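PDB 5J72: putative N-acetylmuramoyl-L-alanine amidase,autolysin cwp6 from Peptoclostridium difficile, which probably cleaves the amide bond between N-acetylmuramic acid and L-alanine in peptidoglycan as a zinc-dependent autolysin held at the cell wall by CWB2 modules. Local coordinates for residues K479-T484 and M501-D506; N483-T488 and T527-N532; E490-K495 and I631-T636; E542-V547 and L601-F606; K564-K569 and K623-Q628. All coordinates share one frame; numbering follows the deposited sequence. Where two conformers were deposited one is given.

Overall arrangement
All five contacts lie in the C-terminal zinc amidase domain. Following the chain, helix 477-494 opens three of them. Contact 1 closes first, where the loop after strand 498-501 returns to the start of the helix. Contact 2 shares N483 and T484 with it and ends on strand 525-532, which carries a zinc ligand. Contact 3 leaves the end of the helix, crosses contacts 1 and 2 along the chain, and closes only on the C-terminal helix 619-637. Inside that long loop nest contact 4, pairing strands 541-544 and 599-606, and contact 5, joining helices 554-569 and 619-637; these two cross each other. Helix 619-637 thus ties both other helices together beside the sheet.

Contact 1 (K479-T484 and M501-D506); sequences KYTLNT and MTRDTD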
# COMPACT_ATOMS: atom_id res chain seq x y z
N LYS A 479 16.95 -14.92 -8.62
CA LYS A 479 16.40 -13.86 -7.78
C LYS A 479 17.07 -12.48 -8.11
O LYS A 479 16.43 -11.44 -7.98
CB LYS A 479 16.71 -14.13 -6.34
CG LYS A 479 16.12 -15.46 -5.89
CD LYS A 479 16.60 -15.80 -4.52
CE LYS A 479 15.86 -17.01 -4.01
NZ LYS A 479 16.36 -17.38 -2.67
N TYR A 480 18.35 -12.51 -8.50
CA TYR A 480 18.99 -11.25 -8.80
C TYR A 480 18.43 -10.78 -10.12
O TYR A 480 18.31 -9.55 -10.31
CB TYR A 480 20.51 -11.47 -8.95
CG TYR A 480 21.22 -11.23 -7.66
CD1 TYR A 480 21.94 -10.05 -7.44
CD2 TYR A 480 21.21 -12.19 -6.65
CE1 TYR A 480 22.63 -9.84 -6.26
CE2 TYR A 480 21.90 -11.98 -5.45
CZ TYR A 480 22.61 -10.80 -5.27
OH TYR A 480 23.32 -10.57 -4.11
N THR A 481 18.07 -11.73 -11.04
CA THR A 481 17.54 -11.18 -12.30
C THR A 481 16.19 -10.60 -12.03
O THR A 481 15.84 -9.57 -12.63
CB THR A 481 17.42 -12.25 -13.43
OG1 THR A 481 16.52 -13.28 -13.02
CG2 THR A 481 18.75 -12.89 -13.76
N LEU A 482 15.37 -11.26 -11.18
CA LEU A 482 14.05 -10.67 -10.91
C LEU A 482 14.14 -9.26 -10.23
O LEU A 482 13.45 -8.33 -10.62
CB LEU A 482 13.17 -11.61 -10.02
CG LEU A 482 11.80 -10.98 -9.70
CD1 LEU A 482 11.01 -10.75 -10.97
CD2 LEU A 482 11.08 -11.93 -8.74
N ASN A 483 14.99 -9.12 -9.19
CA ASN A 483 15.12 -7.81 -8.51
C ASN A 483 15.70 -6.74 -9.50
O ASN A 483 15.25 -5.61 -9.47
CB ASN A 483 16.03 -7.94 -7.33
CG ASN A 483 15.37 -8.81 -6.27
OD1 ASN A 483 14.13 -8.77 -6.16
ND2 ASN A 483 16.12 -9.69 -5.57
N THR A 484 16.64 -7.14 -10.37
CA THR A 484 17.19 -6.19 -11.33
C THR A 484 16.08 -5.77 -12.31
O THR A 484 15.87 -4.58 -12.57
CB THR A 484 18.33 -6.87 -12.13
OG1 THR A 484 19.34 -7.25 -11.22
CG2 THR A 484 18.94 -5.88 -13.21
N MET A 501 6.46 -7.56 -18.44
CA MET A 501 7.52 -8.43 -17.93
C MET A 501 7.16 -9.88 -18.26
O MET A 501 6.00 -10.25 -18.13
CB MET A 501 7.61 -8.31 -16.39
CG MET A 501 8.01 -6.88 -15.90
SD MET A 501 8.40 -6.84 -14.16
CE MET A 501 9.98 -7.79 -14.16
N THR A 502 8.10 -10.71 -18.66
CA THR A 502 7.73 -12.11 -18.94
C THR A 502 7.25 -12.78 -17.63
O THR A 502 6.36 -13.60 -17.67
CB THR A 502 8.92 -12.88 -19.56
OG1 THR A 502 10.04 -12.74 -18.70
CG2 THR A 502 9.30 -12.38 -20.95
N ARG A 503 7.86 -12.42 -16.51
CA ARG A 503 7.42 -12.88 -15.20
C ARG A 503 7.71 -11.76 -14.20
O ARG A 503 8.71 -11.01 -14.37
CB ARG A 503 8.15 -14.18 -14.77
CG ARG A 503 9.66 -14.00 -14.52
CD ARG A 503 10.32 -15.31 -13.99
NE ARG A 503 11.79 -15.16 -13.83
CZ ARG A 503 12.37 -15.00 -12.65
NH1 ARG A 503 11.66 -14.94 -11.54
NH2 ARG A 503 13.70 -14.92 -12.58
N ASP A 504 6.87 -11.61 -13.18
CA ASP A 504 7.14 -10.56 -12.19
C ASP A 504 7.26 -11.21 -10.83
O ASP A 504 7.29 -10.52 -9.81
CB ASP A 504 6.05 -9.50 -12.18
CG ASP A 504 4.65 -10.10 -12.22
OD1 ASP A 504 4.37 -11.01 -11.41
OD2 ASP A 504 3.85 -9.65 -13.06
N THR A 505 7.32 -12.52 -10.81
CA THR A 505 7.49 -13.24 -9.58
C THR A 505 8.31 -14.50 -9.83
O THR A 505 8.63 -14.83 -10.98
CB THR A 505 6.09 -13.63 -9.00
OG1 THR A 505 6.27 -13.94 -7.62
CG2 THR A 505 5.51 -14.78 -9.74
N ASP A 506 8.64 -15.23 -8.78
CA ASP A 506 9.39 -16.45 -8.96
C ASP A 506 8.47 -17.48 -9.58
O ASP A 506 7.47 -17.83 -8.96
CB ASP A 506 9.94 -16.96 -7.63
CG ASP A 506 10.87 -18.17 -7.78
OD1 ASP A 506 11.48 -18.33 -8.85
OD2 ASP A 506 10.98 -18.94 -6.82
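L482 carries the largest share of this contact, its side chain laid against the backbone of the loop that follows strand 498-501. With CG anti to the backbone N (chi1 178°), its two methyls fork over that loop: CD1 rests 3.8 Å from D504 C, and CD2 lies 3.9 Å from T505 CA. A branched aliphatic residue suits a surface made largely of backbone atoms, and M501 CE adds a looser apolar touch 4.5 Å from L482 CD1. On the same flank the R503 guanidinium comes in obliquely, NH1 standing 4.0 Å from L482 CB.

R503 reaches the helix because its chain runs extended from CG to NE. NH1 bonds back to T505 O at 3.1 Å, the oxygen lying in the guanidinium plane, so the loop folds back on its own arginine. Beyond the two segments, NE donates to P458 O, while NH2 donates to G459 O and K478 O; the hydroxyl of T481 also bonds to G459 O. One cation therefore gathers carbonyls from strand end, helix start and loop. T481 lies close to the zinc ligands E477 and H530, so this buried charge, satisfied by backbone oxygens, probably helps to fix the second shell of the metal site.

Contact 2 (N483-T488 and T527-N532); sequences NTALAT and TSIHYN. With ZN (zinc ion), chain I.
One direct hydrogen bond joins helix to strand: Y531 OH donates to T484 OG1 over 2.7 Å, the two side chains meeting tip to tip with the threonine oxygen at the ring edge, in its plane. Threonine suits the spot because the same hydroxyl donates to Y480 O, so it accepts from the tyrosine and donates to its own helix.

The apolar part centres on I529. Its CG2 lies 3.8 Å from T484 CG2, while CD1 reaches between turns of the helix, 4.0 Å from A485 CB, where a small residue lets the strand come near. T488 OG1 also borders CD1, but its strongest polar partner is G626 O.

Metal coordination occupies the other side of the strand. H530 ND1 binds zinc at 2.2 Å, H460 and E477 supply the other protein ligands, and three waters complete the shell.

Strand 525-532 lies between strands 453-458 and 599-606. Segment 483-488 of helix 477-494 runs roughly antiparallel to segment 527-532, 145° between their directions, with helix 619-637 also packing against T484.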
# COMPACT_ATOMS: atom_id res chain seq x y z
N ASN A 483 14.99 -9.12 -9.19
CA ASN A 483 15.12 -7.81 -8.51
C ASN A 483 15.70 -6.74 -9.50
O ASN A 483 15.25 -5.61 -9.47
CB ASN A 483 16.03 -7.94 -7.33
CG ASN A 483 15.37 -8.81 -6.27
OD1 ASN A 483 14.13 -8.77 -6.16
ND2 ASN A 483 16.12 -9.69 -5.57
N THR A 484 16.64 -7.14 -10.37
CA THR A 484 17.19 -6.19 -11.33
C THR A 484 16.08 -5.77 -12.31
O THR A 484 15.87 -4.58 -12.57
CB THR A 484 18.33 -6.87 -12.13
OG1 THR A 484 19.34 -7.25 -11.22
CG2 THR A 484 18.94 -5.88 -13.21
N ALA A 485 15.33 -6.77 -12.83
CA ALA A 485 14.30 -6.52 -13.82
C ALA A 485 13.17 -5.68 -13.29
O ALA A 485 12.60 -4.87 -14.06
CB ALA A 485 13.74 -7.86 -14.41
N LEU A 486 12.82 -5.83 -12.05
CA LEU A 486 11.71 -5.01 -11.49
C LEU A 486 12.18 -3.53 -11.52
O LEU A 486 11.39 -2.64 -11.82
CB LEU A 486 11.41 -5.44 -10.00
CG LEU A 486 10.61 -6.82 -10.02
CD1 LEU A 486 10.70 -7.51 -8.60
CD2 LEU A 486 9.11 -6.59 -10.42
N ALA A 487 13.44 -3.31 -11.18
CA ALA A 487 13.96 -1.92 -11.14
C ALA A 487 14.02 -1.33 -12.56
O ALA A 487 13.75 -0.15 -12.76
CB ALA A 487 15.31 -1.91 -10.47
N THR A 488 14.42 -2.15 -13.57
CA THR A 488 14.40 -1.67 -14.94
C THR A 488 12.99 -1.31 -15.37
O THR A 488 12.75 -0.30 -16.04
CB THR A 488 14.90 -2.82 -15.89
OG1 THR A 488 16.21 -3.17 -15.48
CG2 THR A 488 14.86 -2.38 -17.41
N THR A 527 14.44 -7.32 -23.78
CA THR A 527 15.70 -7.39 -23.08
C THR A 527 15.66 -8.53 -22.04
O THR A 527 14.87 -8.45 -21.10
CB THR A 527 15.97 -6.08 -22.36
OG1 THR A 527 15.97 -5.03 -23.34
CG2 THR A 527 17.32 -6.03 -21.71
N SER A 528 16.51 -9.55 -22.22
CA SER A 528 16.62 -10.63 -21.26
C SER A 528 17.71 -10.26 -20.29
O SER A 528 18.76 -9.75 -20.70
CB SER A 528 16.89 -11.94 -22.01
OG SER A 528 17.00 -13.04 -21.12
N ILE A 529 17.51 -10.47 -18.98
CA ILE A 529 18.46 -10.06 -17.99
C ILE A 529 18.95 -11.29 -17.27
O ILE A 529 18.15 -12.04 -16.71
CB ILE A 529 17.79 -9.04 -16.98
CG1 ILE A 529 17.47 -7.72 -17.75
CG2 ILE A 529 18.73 -8.69 -15.81
CD1 ILE A 529 16.67 -6.71 -16.93
N HIS A 530 20.26 -11.48 -17.28
CA HIS A 530 20.92 -12.65 -16.71
C HIS A 530 22.17 -12.27 -15.92
O HIS A 530 22.60 -11.11 -15.96
CB HIS A 530 21.32 -13.59 -17.87
CG HIS A 530 20.16 -14.34 -18.45
ND1 HIS A 530 19.97 -15.71 -18.22
CD2 HIS A 530 19.14 -13.91 -19.24
CE1 HIS A 530 18.85 -16.03 -18.85
NE2 HIS A 530 18.29 -14.99 -19.48
N TYR A 531 22.74 -13.23 -15.16
CA TYR A 531 24.00 -13.01 -14.43
C TYR A 531 24.97 -14.12 -14.90
O TYR A 531 24.53 -15.25 -15.12
CB TYR A 531 23.78 -13.06 -12.92
CG TYR A 531 23.30 -11.71 -12.42
CD1 TYR A 531 24.18 -10.80 -11.85
CD2 TYR A 531 21.97 -11.33 -12.58
CE1 TYR A 531 23.76 -9.53 -11.46
CE2 TYR A 531 21.54 -10.05 -12.19
CZ TYR A 531 22.43 -9.16 -11.64
OH TYR A 531 22.01 -7.90 -11.27
N ASN A 532 26.26 -13.78 -15.13
CA ASN A 532 27.27 -14.73 -15.64
C ASN A 532 27.89 -15.55 -14.55
O ASN A 532 27.66 -15.30 -13.36
CB ASN A 532 28.41 -14.00 -16.34
CG ASN A 532 28.48 -14.33 -17.78
OD1 ASN A 532 28.29 -15.50 -18.14
ND2 ASN A 532 28.68 -13.38 -18.69
ZN ZN I . 21.38 -17.13 -17.31
O HOH W 1 23.38 -16.45 -17.74
O HOH W 2 21.44 -18.24 -19.15
O HOH W 3 22.75 -18.88 -16.55

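Contact 3 (E490-K495 and I631-T636); sequences EYLRSK and IGIEDT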
# COMPACT_ATOMS: atom_id res chain seq x y z
N GLU A 490 10.49 -0.45 -13.50
CA GLU A 490 10.05 0.73 -12.74
C GLU A 490 10.62 2.03 -13.44
O GLU A 490 9.90 3.00 -13.62
CB GLU A 490 10.63 0.66 -11.34
CG GLU A 490 9.93 1.68 -10.47
CD GLU A 490 8.56 1.13 -9.99
OE1 GLU A 490 7.97 0.26 -10.66
OE2 GLU A 490 8.10 1.56 -8.94
N TYR A 491 11.90 1.99 -13.84
CA TYR A 491 12.47 3.18 -14.51
C TYR A 491 11.77 3.43 -15.80
O TYR A 491 11.34 4.56 -16.08
CB TYR A 491 13.96 3.00 -14.75
CG TYR A 491 14.50 4.20 -15.51
CD1 TYR A 491 14.83 5.37 -14.85
CD2 TYR A 491 14.58 4.19 -16.90
CE1 TYR A 491 15.21 6.51 -15.55
CE2 TYR A 491 14.98 5.32 -17.62
CZ TYR A 491 15.29 6.48 -16.94
OH TYR A 491 15.66 7.60 -17.65
N LEU A 492 11.58 2.39 -16.63
CA LEU A 492 10.93 2.62 -17.92
C LEU A 492 9.51 3.17 -17.77
O LEU A 492 9.09 4.06 -18.53
CB LEU A 492 10.88 1.29 -18.72
CG LEU A 492 12.30 0.86 -19.18
CD1 LEU A 492 12.28 -0.57 -19.77
CD2 LEU A 492 12.77 1.85 -20.30
N ARG A 493 8.75 2.62 -16.81
CA ARG A 493 7.38 3.10 -16.65
C ARG A 493 7.37 4.54 -16.18
O ARG A 493 6.45 5.27 -16.58
CB ARG A 493 6.62 2.25 -15.61
CG ARG A 493 6.40 0.86 -16.12
CD ARG A 493 5.39 0.09 -15.25
NE ARG A 493 5.09 -1.17 -15.93
CZ ARG A 493 4.60 -2.24 -15.31
NH1 ARG A 493 4.34 -2.21 -14.00
NH2 ARG A 493 4.35 -3.35 -16.00
N SER A 494 8.29 4.93 -15.34
CA SER A 494 8.33 6.30 -14.85
C SER A 494 8.64 7.30 -16.01
O SER A 494 8.42 8.50 -15.84
CB SER A 494 9.38 6.43 -13.76
OG SER A 494 10.66 6.54 -14.34
N LYS A 495 9.17 6.80 -17.15
CA LYS A 495 9.45 7.68 -18.32
C LYS A 495 8.38 7.49 -19.38
O LYS A 495 8.58 7.93 -20.51
CB LYS A 495 10.84 7.36 -18.89
CG LYS A 495 11.92 7.57 -17.85
CD LYS A 495 11.76 8.95 -17.25
CE LYS A 495 13.10 9.50 -16.88
NZ LYS A 495 13.27 9.56 -15.42
N ILE A 631 17.75 2.91 -18.39
CA ILE A 631 18.16 4.18 -19.08
C ILE A 631 18.73 3.80 -20.48
O ILE A 631 18.39 4.46 -21.47
CB ILE A 631 19.22 4.94 -18.25
CG1 ILE A 631 18.58 5.53 -16.94
CG2 ILE A 631 19.80 6.17 -19.13
CD1 ILE A 631 19.65 5.90 -15.89
N GLY A 632 19.57 2.76 -20.53
CA GLY A 632 20.11 2.31 -21.82
C GLY A 632 19.01 1.92 -22.77
O GLY A 632 19.08 2.17 -23.96
N ILE A 633 17.93 1.26 -22.26
CA ILE A 633 16.82 0.89 -23.13
C ILE A 633 16.08 2.16 -23.64
O ILE A 633 15.72 2.24 -24.83
CB ILE A 633 15.80 -0.03 -22.38
CG1 ILE A 633 16.51 -1.42 -22.13
CG2 ILE A 633 14.45 -0.20 -23.19
CD1 ILE A 633 15.65 -2.35 -21.15
N GLU A 634 15.82 3.10 -22.73
CA GLU A 634 15.15 4.36 -23.10
C GLU A 634 16.02 5.09 -24.19
O GLU A 634 15.45 5.61 -25.17
CB GLU A 634 15.02 5.23 -21.86
CG GLU A 634 14.54 6.63 -22.20
CD GLU A 634 14.57 7.55 -20.97
OE1 GLU A 634 15.54 7.51 -20.19
OE2 GLU A 634 13.58 8.30 -20.82
N ASP A 635 17.33 5.12 -24.02
CA ASP A 635 18.24 5.68 -25.02
C ASP A 635 17.95 5.11 -26.36
O ASP A 635 17.95 5.83 -27.37
CB ASP A 635 19.69 5.29 -24.78
CG ASP A 635 20.30 5.96 -23.59
OD1 ASP A 635 19.80 7.02 -23.17
OD2 ASP A 635 21.32 5.45 -23.08
N THR A 636 17.71 3.82 -26.40
CA THR A 636 17.47 3.11 -27.62
C THR A 636 16.11 3.27 -28.22
O THR A 636 16.03 3.51 -29.44
CB THR A 636 17.74 1.60 -27.34
OG1 THR A 636 19.03 1.45 -26.77
CG2 THR A 636 17.69 0.78 -28.62
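Two helices of the amidase domain, 477-494 and 619-637, run side by side here, their local axes 9.6 Å apart and inclined at 41°. Y491 makes the main bridge. With CG anti to the backbone N (chi1 177°), its ring extends across to helix 619-637 and presents one face to I631, whose CG1 makes a CH-pi contact 3.8 Å from the ring centroid, offset toward the hydroxyl end. At the edge, Y491 OH donates to E634 OE1 over a short 2.5 Å; the ring and carboxylate planes stand 79° apart. Tyrosine thus serves both neighbours, with a face for the aliphatic chain and a phenol for the acid. The other oxygen, E634 OE2, lies 3.5 Å from K495 CG, beside the methylenes of the bent lysine, whose positive charge may still favour an ionised glutamate.

Deeper in, L492 crosses I633 at about a right angle, CD2 to CG2 3.9 Å. Both of these aliphatic side chains rest on strand 453-458, and I633 continues to strand 525-532 and to I562 of helix 554-569.

Contact 4 (E542-V547 and L601-F606); sequences EIYYKV and LVECAF
The Y544 ring has the backbone oxygen of L601 and E603 CG near its plane, at the edge, with CE1 4.2 Å from that CG. At its tip OH donates to E542 OE2 over 3.1 Å, meeting this oxygen from above the carboxylate plane. The carboxylates of E542 and E603 are turned 75° apart although their stems lie side by side, CG of E542 being 3.8 Å from CB of E603. E542 OE1 forms salt bridges with R575 and K578, which probably eases the placing of two acids on one face; E603 lies near the zinc.

Beneath them the strands pair antiparallel. E542 with E603 and Y544 with L601 are hydrogen-bonded pairs; Y544 N to L601 O is 2.9 Å and E603 N to E542 O 2.9 Å, the latter nearly along the C=O axis, whereas E542 N to E603 O is weak. I543 and V602 form the non-hydrogen-bonded pair between, their beta-branched side chains parallel on the opposite face, CG2 to CG2 4.2 Å.

That aliphatic face meets helix 554-569 through I543, and V602 touches I566 there. Strand 541-544 runs between 599-606 and 574-578, and 599-606 continues the sheet to 525-532.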
# COMPACT_ATOMS: atom_id res chain seq x y z
N GLU A 542 28.76 -8.07 -20.20
CA GLU A 542 28.74 -8.28 -21.64
C GLU A 542 27.31 -8.39 -22.05
O GLU A 542 26.48 -8.76 -21.23
CB GLU A 542 29.46 -9.58 -22.04
CG GLU A 542 28.93 -10.80 -21.27
CD GLU A 542 29.82 -12.05 -21.51
OE1 GLU A 542 31.04 -11.87 -21.79
OE2 GLU A 542 29.29 -13.18 -21.45
N ILE A 543 27.01 -8.06 -23.28
CA ILE A 543 25.65 -8.16 -23.73
C ILE A 543 25.69 -8.88 -25.07
O ILE A 543 26.53 -8.54 -25.90
CB ILE A 543 25.06 -6.72 -23.85
CG1 ILE A 543 25.16 -5.98 -22.44
CG2 ILE A 543 23.61 -6.80 -24.39
CD1 ILE A 543 24.56 -4.62 -22.42
N TYR A 544 24.79 -9.82 -25.30
CA TYR A 544 24.68 -10.50 -26.57
C TYR A 544 23.66 -9.85 -27.41
O TYR A 544 22.60 -9.46 -26.89
CB TYR A 544 24.25 -11.95 -26.36
CG TYR A 544 25.39 -12.74 -25.78
CD1 TYR A 544 25.55 -12.86 -24.42
CD2 TYR A 544 26.37 -13.31 -26.61
CE1 TYR A 544 26.65 -13.51 -23.88
CE2 TYR A 544 27.46 -13.95 -26.08
CZ TYR A 544 27.61 -14.05 -24.71
OH TYR A 544 28.71 -14.65 -24.16
N TYR A 545 23.90 -9.73 -28.71
CA TYR A 545 22.89 -9.13 -29.57
C TYR A 545 22.76 -10.02 -30.84
O TYR A 545 23.50 -10.98 -30.92
CB TYR A 545 23.24 -7.65 -29.88
CG TYR A 545 24.54 -7.49 -30.65
CD1 TYR A 545 25.77 -7.59 -30.00
CD2 TYR A 545 24.54 -7.27 -32.02
CE1 TYR A 545 26.97 -7.48 -30.71
CE2 TYR A 545 25.73 -7.14 -32.73
CZ TYR A 545 26.94 -7.25 -32.08
OH TYR A 545 28.10 -7.12 -32.81
N LYS A 546 21.84 -9.73 -31.76
CA LYS A 546 21.62 -10.64 -32.89
C LYS A 546 22.78 -10.56 -33.93
O LYS A 546 23.21 -9.46 -34.29
CB LYS A 546 20.31 -10.30 -33.57
CG LYS A 546 19.07 -10.53 -32.73
CD LYS A 546 17.87 -10.29 -33.54
CE LYS A 546 16.62 -10.61 -32.80
NZ LYS A 546 15.39 -10.50 -33.67
N VAL A 547 23.26 -11.71 -34.39
CA VAL A 547 24.37 -11.75 -35.34
C VAL A 547 24.03 -10.95 -36.60
O VAL A 547 24.91 -10.31 -37.13
CB VAL A 547 24.72 -13.24 -35.65
CG1 VAL A 547 23.62 -13.87 -36.49
CG2 VAL A 547 26.08 -13.33 -36.34
N LEU A 601 20.50 -9.87 -24.74
CA LEU A 601 20.59 -10.54 -23.48
C LEU A 601 21.73 -9.95 -22.72
O LEU A 601 22.89 -10.02 -23.12
CB LEU A 601 20.75 -12.06 -23.61
CG LEU A 601 20.77 -12.88 -22.30
CD1 LEU A 601 20.20 -14.26 -22.58
CD2 LEU A 601 22.14 -13.03 -21.69
N VAL A 602 21.41 -9.35 -21.58
CA VAL A 602 22.37 -8.69 -20.74
C VAL A 602 22.90 -9.61 -19.68
O VAL A 602 22.11 -10.18 -18.95
CB VAL A 602 21.70 -7.47 -20.02
CG1 VAL A 602 22.71 -6.74 -19.13
CG2 VAL A 602 21.09 -6.52 -21.07
N GLU A 603 24.25 -9.77 -19.59
CA GLU A 603 24.85 -10.54 -18.50
C GLU A 603 25.39 -9.45 -17.61
O GLU A 603 26.54 -8.99 -17.82
CB GLU A 603 25.99 -11.43 -19.00
CG GLU A 603 25.44 -12.48 -19.95
CD GLU A 603 24.95 -13.71 -19.18
OE1 GLU A 603 24.91 -13.68 -17.94
OE2 GLU A 603 24.60 -14.70 -19.82
N CYS A 604 24.58 -8.98 -16.63
CA CYS A 604 24.92 -7.84 -15.77
C CYS A 604 26.27 -7.85 -15.13
O CYS A 604 26.94 -6.82 -15.05
CB CYS A 604 23.86 -7.70 -14.68
SG CYS A 604 22.18 -7.59 -15.33
N ALA A 605 26.65 -9.02 -14.60
CA ALA A 605 27.88 -9.18 -13.85
C ALA A 605 28.06 -10.69 -13.60
O ALA A 605 27.14 -11.47 -13.90
CB ALA A 605 27.73 -8.47 -12.51
N PHE A 606 29.24 -11.10 -13.09
CA PHE A 606 29.51 -12.51 -12.78
C PHE A 606 29.06 -12.67 -11.39
O PHE A 606 29.62 -12.04 -10.49
CB PHE A 606 31.02 -12.86 -12.92
CG PHE A 606 31.37 -13.20 -14.35
CD1 PHE A 606 31.33 -12.22 -15.33
CD2 PHE A 606 31.64 -14.50 -14.72
CE1 PHE A 606 31.57 -12.54 -16.66
CE2 PHE A 606 31.88 -14.82 -16.06
CZ PHE A 606 31.84 -13.83 -17.01

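Contact 5 (K564-K569 and K623-Q628); sequences KRILEK and KTMGTQ
T624 begins the contact on helix 619-637, its CG2 methyl 4.0 Å from K569 CB of segment 564-569; its hydroxyl turns back to E620 O, leaving the methyl for the neighbour. M625 follows on the buried flank. With CG anti to the backbone N (chi1 173°) and bends at the next two torsions, the flexible thioether crosses I566 obliquely, SD 3.9 Å from CG2. A turn later Q628 dominates as a knob in the hole formed by R565, I566, E568 and K569. Its chain bends at chi2 (-51°) and brings NE2 to R565 O at 2.9 Å along a nearly straight N-H line of 172°; the oxygen lies in the amide plane, while the amide nitrogen stands above the carbonyl plane. K569 crosses the amide at about a right angle, CG only 3.2 Å from Q628 CD, a tight fit.

The second proton of NE2 goes to a water at 3.0 Å, which in turn donates to E568 OE1. That carboxylate oxygen also takes R565 NH2 on its syn lone pair, in a salt bridge within the helix, and R565 NE pairs with D635. Glutamine suits the place because both amide protons are used: one goes to the R565 carbonyl, the other reaches through water to a charge network, so both N-H groups of the buried amide find acceptors.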
# COMPACT_ATOMS: atom_id res chain seq x y z
N LYS A 564 27.09 0.94 -22.06
CA LYS A 564 27.59 2.27 -21.66
C LYS A 564 26.92 2.68 -20.34
O LYS A 564 27.61 3.04 -19.38
CB LYS A 564 27.20 3.27 -22.77
CG LYS A 564 27.66 4.70 -22.48
CD LYS A 564 27.42 5.63 -23.69
CE LYS A 564 28.47 6.79 -23.75
NZ LYS A 564 27.90 8.06 -24.32
N ARG A 565 25.55 2.59 -20.26
CA ARG A 565 24.90 3.06 -18.99
C ARG A 565 25.32 2.25 -17.78
O ARG A 565 25.52 2.81 -16.71
CB ARG A 565 23.40 3.07 -19.15
CG ARG A 565 22.94 4.07 -20.24
CD ARG A 565 23.45 5.52 -19.95
NE ARG A 565 22.65 6.41 -20.78
CZ ARG A 565 22.61 7.73 -20.62
NH1 ARG A 565 21.83 8.47 -21.39
NH2 ARG A 565 23.37 8.32 -19.70
N ILE A 566 25.48 0.92 -17.93
CA ILE A 566 25.88 0.14 -16.77
C ILE A 566 27.24 0.59 -16.28
O ILE A 566 27.46 0.80 -15.07
CB ILE A 566 25.93 -1.37 -17.14
CG1 ILE A 566 24.48 -1.87 -17.39
CG2 ILE A 566 26.63 -2.18 -15.99
CD1 ILE A 566 24.49 -3.35 -17.83
N LEU A 567 28.17 0.73 -17.24
CA LEU A 567 29.53 1.12 -16.89
C LEU A 567 29.57 2.54 -16.30
O LEU A 567 30.50 2.83 -15.57
CB LEU A 567 30.41 0.96 -18.13
CG LEU A 567 30.65 -0.55 -18.49
CD1 LEU A 567 31.27 -0.71 -19.88
CD2 LEU A 567 31.57 -1.15 -17.43
N GLU A 568 28.57 3.41 -16.58
CA GLU A 568 28.55 4.76 -15.97
C GLU A 568 28.41 4.66 -14.44
O GLU A 568 28.81 5.61 -13.77
CB GLU A 568 27.38 5.63 -16.58
CG GLU A 568 27.71 6.01 -18.03
CD GLU A 568 26.68 6.93 -18.71
OE1 GLU A 568 25.62 7.22 -18.12
OE2 GLU A 568 26.96 7.36 -19.88
N LYS A 569 27.88 3.54 -13.86
CA LYS A 569 27.70 3.45 -12.38
C LYS A 569 28.42 2.30 -11.78
O LYS A 569 28.43 2.17 -10.57
CB LYS A 569 26.22 3.23 -11.98
CG LYS A 569 25.29 4.27 -12.48
CD LYS A 569 25.35 5.53 -11.65
CE LYS A 569 25.28 6.68 -12.61
NZ LYS A 569 24.93 7.95 -11.94
N LYS A 623 19.05 -2.28 -7.43
CA LYS A 623 18.09 -1.39 -8.06
C LYS A 623 18.87 -0.42 -9.05
O LYS A 623 18.38 -0.14 -10.13
CB LYS A 623 17.35 -0.59 -6.99
CG LYS A 623 16.36 0.36 -7.64
CD LYS A 623 15.54 1.14 -6.62
CE LYS A 623 14.26 1.63 -7.29
NZ LYS A 623 13.37 0.49 -7.72
N THR A 624 20.07 0.02 -8.69
CA THR A 624 20.84 0.91 -9.58
C THR A 624 21.19 0.17 -10.88
O THR A 624 21.10 0.72 -11.97
CB THR A 624 22.10 1.38 -8.88
OG1 THR A 624 21.65 2.17 -7.77
CG2 THR A 624 23.01 2.24 -9.79
N MET A 625 21.55 -1.10 -10.76
CA MET A 625 21.84 -1.91 -11.95
C MET A 625 20.63 -1.94 -12.84
O MET A 625 20.76 -1.71 -14.05
CB MET A 625 22.22 -3.32 -11.53
CG MET A 625 22.38 -4.26 -12.75
SD MET A 625 23.79 -3.81 -13.85
CE MET A 625 25.25 -4.27 -12.79
N GLY A 626 19.39 -2.19 -12.28
CA GLY A 626 18.22 -2.23 -13.15
C GLY A 626 17.92 -0.86 -13.76
O GLY A 626 17.51 -0.76 -14.92
N THR A 627 18.07 0.18 -12.95
CA THR A 627 17.80 1.52 -13.47
C THR A 627 18.73 1.84 -14.70
O THR A 627 18.24 2.35 -15.71
CB THR A 627 18.14 2.55 -12.38
OG1 THR A 627 17.25 2.28 -11.27
CG2 THR A 627 17.94 4.04 -12.95
N GLN A 628 20.03 1.56 -14.58
CA GLN A 628 20.96 1.84 -15.70
C GLN A 628 20.54 1.07 -16.94
O GLN A 628 20.58 1.58 -18.08
CB GLN A 628 22.39 1.49 -15.30
CG GLN A 628 22.95 2.31 -14.13
CD GLN A 628 22.75 3.81 -14.38
OE1 GLN A 628 21.94 4.48 -13.72
NE2 GLN A 628 23.45 4.38 -15.39
O HOH W 4 23.91 7.29 -16.00